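Local coordinates for secreted effector protein SopD (Salmonella typhimurium, PDB 5CPC), which alters host-cell physiology to promote Salmonella survival, contributes to replication in macrophages and acts with SopB in membrane fission and macropinosome formation during invasion, at residues Q235-G239 against E240-S244; L295-T298 against H299-L303. All coordinates share one frame; numbering follows the deposited sequence.

Contact 1 is the turn and most of the strands of the beta hairpin 232-237/240-245, and contact 2 is the C-terminal end of helix 285-298 with the loop that follows; their centres lie about 13 Å apart, on the same side of the chain's centre. One face of the hairpin leans against the helix end. E236 OE1 makes a salt bridge with R301 NH1 at 2.9 Å and a probable hydrogen bond, at a distance too short to be trusted in detail, with Y296 OH, so one oxygen reaches both Y296 and R301. Beside it, V241 CG2 packs on Y296 CE2 at 3.5 Å, and F243 CZ lies 3.8 Å from Y296 CB.

Contact 1: Q235-G239 against E240-S244; sequences QEVQG and EVAFS
The flat groups where V237 and E240 meet are peptide carbonyls, and these two are approached differently. The V237 carbonyl takes E240 N from above its plane, 52° out of it, at 3.0 Å between E240 N and V237 O. In return V237 N donates to E240 O at 2.8 Å; the same oxygen also receives a CA-H...O contact from E236 CA, at 3.1 Å. At the next hydrogen-bonded pair, A242 N binds Q235 O at 2.8 Å in a nearly straight bond of 171°, and Q235 N returns to A242 O. These paired bonds define a beta hairpin with a two-residue loop, a type I' turn from V237 to E240, with Q238 and G239 at its corners, both at positive phi. E236 and V241 form the non-hydrogen-bonded pair between; their side chains run side by side, E236 CG 4.1 Å from V241 CG2, on the face turned to Y296. E236 CG is anti to its carbonyl carbon (chi1 -50°) and the chain is extended beyond, carrying the carboxylate to Y296 and R301. Q235, V237, E240 and A242 share the other face, where V237 CG1 reaches diagonally to A242 CB at 4.2 Å.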
loop_
_atom_site.group_PDB
_atom_site.type_symbol
_atom_site.label_atom_id
_atom_site.label_comp_id
_atom_site.label_asym_id
_atom_site.label_seq_id
_atom_site.Cartn_x
_atom_site.Cartn_y
_atom_site.Cartn_z
ATOM N N GLN A 235 5.607 17.349 5.077
ATOM C CA GLN A 235 4.609 18.418 5.038
ATOM C C GLN A 235 5.119 19.588 5.839
ATOM O O GLN A 235 5.833 19.411 6.803
ATOM C CB GLN A 235 3.218 17.995 5.584
ATOM C CG GLN A 235 3.195 17.008 6.754
ATOM C CD GLN A 235 1.863 17.067 7.592
ATOM O OE1 GLN A 235 0.820 17.589 7.131
ATOM N NE2 GLN A 235 1.933 16.578 8.845
ATOM N N GLU A 236 4.717 20.783 5.427
ATOM C CA GLU A 236 5.063 21.986 6.063
ATOM C C GLU A 236 3.859 22.293 6.964
ATOM O O GLU A 236 2.692 22.162 6.555
ATOM C CB GLU A 236 5.344 23.067 5.001
ATOM C CG GLU A 236 6.334 22.601 3.874
ATOM C CD GLU A 236 6.745 23.723 2.875
ATOM O OE1 GLU A 236 7.511 23.464 1.907
ATOM O OE2 GLU A 236 6.291 24.870 3.045
ATOM N N VAL A 237 4.155 22.613 8.220
ATOM C CA VAL A 237 3.137 22.801 9.253
ATOM C C VAL A 237 3.655 23.906 10.159
ATOM O O VAL A 237 4.764 23.817 10.695
ATOM C CB VAL A 237 2.794 21.445 9.987
ATOM C CG1 VAL A 237 4.064 20.592 10.221
ATOM C CG2 VAL A 237 1.970 21.654 11.267
ATOM N N GLN A 238 2.894 24.993 10.235
ATOM C CA GLN A 238 3.300 26.218 10.948
ATOM C C GLN A 238 4.779 26.559 10.775
ATOM O O GLN A 238 5.502 26.712 11.758
ATOM C CB GLN A 238 2.896 26.180 12.443
ATOM C CG GLN A 238 1.458 26.705 12.756
ATOM C CD GLN A 238 0.436 25.578 13.073
ATOM O OE1 GLN A 238 0.821 24.435 13.336
ATOM N NE2 GLN A 238 -0.866 25.923 13.093
ATOM N N GLY A 239 5.228 26.676 9.524
ATOM C CA GLY A 239 6.567 27.181 9.262
ATOM C C GLY A 239 7.700 26.167 9.398
ATOM O O GLY A 239 8.850 26.496 9.205
ATOM N N GLU A 240 7.374 24.928 9.704
ATOM C CA GLU A 240 8.373 23.918 9.881
ATOM C C GLU A 240 8.076 22.835 8.835
ATOM O O GLU A 240 6.905 22.605 8.522
ATOM C CB GLU A 240 8.179 23.302 11.249
ATOM C CG GLU A 240 9.123 23.764 12.306
ATOM C CD GLU A 240 8.686 23.300 13.714
ATOM O OE1 GLU A 240 8.821 22.106 14.060
ATOM O OE2 GLU A 240 8.157 24.145 14.449
ATOM N N VAL A 241 9.105 22.145 8.329
ATOM C CA VAL A 241 8.892 20.966 7.479
ATOM C C VAL A 241 9.129 19.722 8.324
ATOM O O VAL A 241 10.169 19.586 8.965
ATOM C CB VAL A 241 9.880 20.909 6.321
ATOM C CG1 VAL A 241 9.466 19.804 5.339
ATOM C CG2 VAL A 241 9.977 22.288 5.651
ATOM N N ALA A 242 8.168 18.818 8.309
ATOM C CA ALA A 242 8.218 17.644 9.124
ATOM C C ALA A 242 8.390 16.445 8.181
ATOM O O ALA A 242 7.585 16.262 7.267
ATOM C CB ALA A 242 6.864 17.529 9.915
ATOM N N PHE A 243 9.429 15.649 8.393
ATOM C CA PHE A 243 9.658 14.410 7.638
ATOM C C PHE A 243 9.143 13.222 8.365
ATOM O O PHE A 243 8.939 13.298 9.590
ATOM C CB PHE A 243 11.149 14.242 7.388
ATOM C CG PHE A 243 11.708 15.348 6.570
ATOM C CD1 PHE A 243 11.604 15.316 5.196
ATOM C CD2 PHE A 243 12.306 16.455 7.176
ATOM C CE1 PHE A 243 12.023 16.386 4.408
ATOM C CE2 PHE A 243 12.821 17.521 6.367
ATOM C CZ PHE A 243 12.652 17.488 5.004
ATOM N N SER A 244 8.926 12.154 7.573
ATOM C CA SER A 244 8.366 10.852 7.974
ATOM C C SER A 244 8.872 9.800 7.086
ATOM O O SER A 244 9.216 10.068 5.958
ATOM C CB SER A 244 6.855 10.815 7.650
ATOM O OG SER A 244 6.320 11.559 8.671
#

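Contact 2: L295-T298 against H299-L303; sequences LYLT and HERSL
Y296 lies under the loop residue R301, and its side chain is in contact from CB to the hydroxyl. Y296 CB meets L303 CD2, a methyl that also touches L295 CB. With CG anti to the backbone N (chi1 169°), the ring turns beneath the chain: R301 CA sits over its centre, 3.6 Å from the centroid of the Y296 ring and only 6° off the normal, a CH-pi contact. Further out, CD1 of Y296 reaches R301 C and S302 N, CE1 of Y296 lies 3.3 Å from R301 O, and CZ of Y296 is 3.7 Å from R301 CB. Y296 OH ends at E236, while Y234 meets the ring edge-to-face. R301 stretches past the ring with its guanidinium plane 86° from the ring plane, and its NH1 pairs with E236; L297 CD2 lies over one guanidinium face, 3.7 Å from R301 NH2.

The backbone ends helix 285-298 in a variant of the Schellman motif. R301 N makes a weak bond to Y296 O at 2.9 Å, the 6-to-1 link, and E300, and R301 after it, have positive phi. The usual 5-to-2 bond is replaced by a water that accepts from E300 N at 2.9 Å and donates to L297 O. H299 N also donates to Y296 O, from above the carbonyl plane, so this oxygen takes two N-H groups.

The H299 side chain also bonds to the helix backbone: ND1 donates to L295 O at 2.9 Å, with the oxygen at the ring edge and in its plane. On the far side of the imidazole, NE2 is paired with the backbone N of Q204, and W203 meets the ring. Since ND1 donates and NE2 faces an N-H, H299 is probably neutral, with its proton on ND1.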
loop_
_atom_site.group_PDB
_atom_site.type_symbol
_atom_site.label_atom_id
_atom_site.label_comp_id
_atom_site.label_asym_id
_atom_site.label_seq_id
_atom_site.Cartn_x
_atom_site.Cartn_y
_atom_site.Cartn_z
ATOM N N LEU A 295 18.437 18.846 1.972
ATOM C CA LEU A 295 18.131 18.347 0.632
ATOM C C LEU A 295 16.791 18.919 0.093
ATOM O O LEU A 295 16.668 19.341 -1.073
ATOM C CB LEU A 295 18.069 16.828 0.689
ATOM C CG LEU A 295 19.389 16.103 0.968
ATOM C CD1 LEU A 295 19.175 14.583 1.121
ATOM C CD2 LEU A 295 20.284 16.416 -0.225
ATOM N N TYR A 296 15.788 18.985 0.964
ATOM C CA TYR A 296 14.443 19.417 0.539
ATOM C C TYR A 296 14.531 20.869 0.125
ATOM O O TYR A 296 14.030 21.226 -0.935
ATOM C CB TYR A 296 13.513 19.220 1.711
ATOM C CG TYR A 296 12.104 19.811 1.649
ATOM C CD1 TYR A 296 11.069 19.071 1.133
ATOM C CD2 TYR A 296 11.807 21.038 2.254
ATOM C CE1 TYR A 296 9.741 19.562 1.129
ATOM C CE2 TYR A 296 10.461 21.540 2.270
ATOM C CZ TYR A 296 9.455 20.786 1.684
ATOM O OH TYR A 296 8.165 21.226 1.668
ATOM N N LEU A 297 15.258 21.695 0.920
ATOM C CA LEU A 297 15.372 23.139 0.676
ATOM C C LEU A 297 16.182 23.425 -0.577
ATOM O O LEU A 297 16.004 24.477 -1.197
ATOM C CB LEU A 297 16.018 23.861 1.868
ATOM C CG LEU A 297 15.080 24.033 3.076
ATOM C CD1 LEU A 297 15.744 24.884 4.163
ATOM C CD2 LEU A 297 13.686 24.612 2.710
ATOM N N THR A 298 17.031 22.476 -0.966
ATOM C CA THR A 298 17.892 22.630 -2.142
ATOM C C THR A 298 17.444 21.855 -3.355
ATOM O O THR A 298 18.138 21.841 -4.401
ATOM C CB THR A 298 19.387 22.238 -1.810
ATOM O OG1 THR A 298 19.448 20.958 -1.122
ATOM C CG2 THR A 298 19.967 23.318 -0.884
ATOM N N HIS A 299 16.289 21.213 -3.233
ATOM C CA HIS A 299 15.639 20.633 -4.356
ATOM C C HIS A 299 14.155 21.072 -4.487
ATOM O O HIS A 299 13.226 20.222 -4.674
ATOM C CB HIS A 299 15.768 19.107 -4.276
ATOM C CG HIS A 299 17.155 18.631 -4.510
ATOM N ND1 HIS A 299 18.108 18.612 -3.519
ATOM C CD2 HIS A 299 17.758 18.169 -5.627
ATOM C CE1 HIS A 299 19.251 18.184 -4.024
ATOM N NE2 HIS A 299 19.059 17.887 -5.294
ATOM N N GLU A 300 13.953 22.398 -4.410
ATOM C CA GLU A 300 12.700 23.038 -4.768
ATOM C C GLU A 300 11.614 22.484 -3.892
ATOM O O GLU A 300 10.548 22.213 -4.360
ATOM C CB GLU A 300 12.435 22.910 -6.285
ATOM C CG GLU A 300 13.592 23.635 -7.070
ATOM C CD GLU A 300 13.403 23.767 -8.591
ATOM O OE1 GLU A 300 12.453 23.247 -9.184
ATOM O OE2 GLU A 300 14.237 24.404 -9.230
ATOM N N ARG A 301 11.927 22.307 -2.608
ATOM C CA ARG A 301 10.978 21.807 -1.603
ATOM C C ARG A 301 10.334 20.489 -2.023
ATOM O O ARG A 301 9.092 20.321 -1.982
ATOM C CB ARG A 301 9.897 22.856 -1.310
ATOM C CG ARG A 301 10.416 24.180 -0.871
ATOM C CD ARG A 301 9.336 25.137 -0.240
ATOM N NE ARG A 301 10.086 26.160 0.471
ATOM C CZ ARG A 301 10.271 26.201 1.794
ATOM N NH1 ARG A 301 9.687 25.323 2.594
ATOM N NH2 ARG A 301 11.027 27.162 2.326
ATOM N N SER A 302 11.178 19.564 -2.464
ATOM C CA SER A 302 10.778 18.197 -2.779
ATOM C C SER A 302 11.975 17.227 -2.482
ATOM O O SER A 302 13.152 17.660 -2.524
ATOM C CB SER A 302 10.490 18.145 -4.242
ATOM O OG SER A 302 10.123 16.826 -4.577
ATOM N N LEU A 303 11.699 15.949 -2.235
ATOM C CA LEU A 303 12.773 14.951 -2.310
ATOM C C LEU A 303 12.595 14.072 -3.518
ATOM O O LEU A 303 13.266 13.066 -3.678
ATOM C CB LEU A 303 12.973 14.148 -1.017
ATOM C CG LEU A 303 13.226 14.965 0.251
ATOM C CD1 LEU A 303 13.176 14.077 1.488
ATOM C CD2 LEU A 303 14.565 15.634 0.151
HETATM O O HOH W 1 15.873 24.508 -4.159
#